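Local coordinates for PhnH (Penicillium herquei, PDB 6JJT), which catalyses the enantioselective hydroalkoxylation that converts a prenylated phenalenone into (2'R)-atrovenetin in phenalenone biosynthesis, at residues D[117-120]-D[121-124]. Numbering follows the deposited sequence.
Sequences TSSE and KYNW
Lys121 meets Ser119 through its first side-chain carbon, CB lying 4.0 Å from Ser119 OG, before the extended chain runs off over the next residue. Its CG sits 3.8 Å above the centre of the Tyr122 ring, and both side chains then end on one carboxylate: Asp96 forms a salt bridge with Lys121 NZ and a hydrogen bond with Tyr122 OH. At Tyr122 the backbone N is shared between two oxygens of Ser119. Tyr122 N donates to Ser119 O at 3.2 Å, a bent bond with 136° at the hydrogen, and the donor stands well above the carbonyl plane. Ser119 OG also accepts from Tyr122 N at 3.2 Å, at 144°. A chi1 of 157° sets Ser119 OG opposite its own backbone N and brings it 3.3 Å from Tyr122 CD2, at the ring edge and near its plane. With Glu120 and Lys121 both in helical backbone conformation, the Tyr122 N to Ser119 O bond closes a type I beta turn, part of the loop joining strands 110-116 and 129-133 of the antiparallel barrel. An ST turn precedes it, Thr117 OG1 accepting from Ser119 N and being in turn hydrogen-bonded to Asn99 O, while Thr117 CG2 packs against Tyr122 O. Asn123 presses CB into the bend, 3.0 Å from Ser119 O and also close to Thr117 O. For Trp124 the link is indirect: its N donates to a water at 3.1 Å, and that water donates to Glu120 O at 2.9 Å, while the indole turns one face to Tyr122 O.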
# COMPACT_ATOMS: atom_id res chain seq x y z
N THR D 117 -13.50 -11.64 -0.05
CA THR D 117 -14.11 -12.66 -0.91
C THR D 117 -15.52 -12.21 -1.28
O THR D 117 -16.23 -11.67 -0.42
CB THR D 117 -14.10 -14.04 -0.23
OG1 THR D 117 -14.64 -14.94 -1.19
CG2 THR D 117 -14.94 -14.14 1.02
N SER D 118 -15.96 -12.53 -2.49
CA SER D 118 -17.38 -12.35 -2.84
C SER D 118 -18.18 -13.64 -2.68
O SER D 118 -19.39 -13.63 -2.98
CB SER D 118 -17.56 -11.77 -4.22
OG SER D 118 -16.85 -12.52 -5.17
N SER D 119 -17.53 -14.73 -2.28
CA SER D 119 -18.22 -15.99 -2.01
C SER D 119 -19.37 -15.78 -1.02
O SER D 119 -19.17 -15.26 0.06
CB SER D 119 -17.26 -17.02 -1.48
OG SER D 119 -18.02 -18.00 -0.75
N GLU D 120 -20.56 -16.30 -1.35
CA GLU D 120 -21.69 -16.11 -0.45
C GLU D 120 -21.48 -16.83 0.88
O GLU D 120 -21.87 -16.33 1.94
CB GLU D 120 -22.98 -16.61 -1.10
CG GLU D 120 -23.70 -15.53 -1.88
CD GLU D 120 -25.21 -15.73 -1.98
OE1 GLU D 120 -25.77 -16.51 -1.16
OE2 GLU D 120 -25.83 -15.10 -2.88
N LYS D 121 -20.87 -18.00 0.83
CA LYS D 121 -20.65 -18.81 2.02
C LYS D 121 -19.63 -18.16 2.95
O LYS D 121 -19.72 -18.28 4.17
CB LYS D 121 -20.25 -20.23 1.65
CG LYS D 121 -19.94 -21.14 2.83
CD LYS D 121 -19.67 -22.56 2.40
CE LYS D 121 -19.16 -23.43 3.53
NZ LYS D 121 -18.92 -24.81 3.04
N TYR D 122 -18.63 -17.45 2.38
CA TYR D 122 -17.51 -16.98 3.19
C TYR D 122 -17.45 -15.46 3.30
O TYR D 122 -16.51 -14.96 3.92
CB TYR D 122 -16.21 -17.54 2.61
CG TYR D 122 -16.16 -19.05 2.63
CD1 TYR D 122 -15.95 -19.74 3.81
CD2 TYR D 122 -16.32 -19.77 1.45
CE1 TYR D 122 -15.91 -21.13 3.84
CE2 TYR D 122 -16.30 -21.16 1.47
CZ TYR D 122 -16.09 -21.83 2.66
OH TYR D 122 -16.03 -23.21 2.67
N ASN D 123 -18.42 -14.73 2.74
CA ASN D 123 -18.23 -13.28 2.69
C ASN D 123 -18.42 -12.62 4.07
O ASN D 123 -18.10 -11.45 4.19
CB ASN D 123 -18.88 -12.62 1.48
CG ASN D 123 -20.39 -12.65 1.58
OD1 ASN D 123 -20.92 -13.03 2.61
ND2 ASN D 123 -21.06 -12.24 0.50
N TRP D 124 -18.88 -13.33 5.09
CA TRP D 124 -18.77 -12.86 6.47
C TRP D 124 -17.32 -12.46 6.82
O TRP D 124 -17.08 -11.63 7.70
CB TRP D 124 -19.36 -13.90 7.44
CG TRP D 124 -18.70 -15.25 7.43
CD1 TRP D 124 -18.98 -16.30 6.60
CD2 TRP D 124 -17.62 -15.69 8.25
NE1 TRP D 124 -18.13 -17.35 6.85
CE2 TRP D 124 -17.29 -17.01 7.87
CE3 TRP D 124 -16.91 -15.07 9.27
CZ2 TRP D 124 -16.26 -17.74 8.47
CZ3 TRP D 124 -15.91 -15.79 9.88
CH2 TRP D 124 -15.59 -17.10 9.49
O HOH W 1 -21.32 -15.19 4.56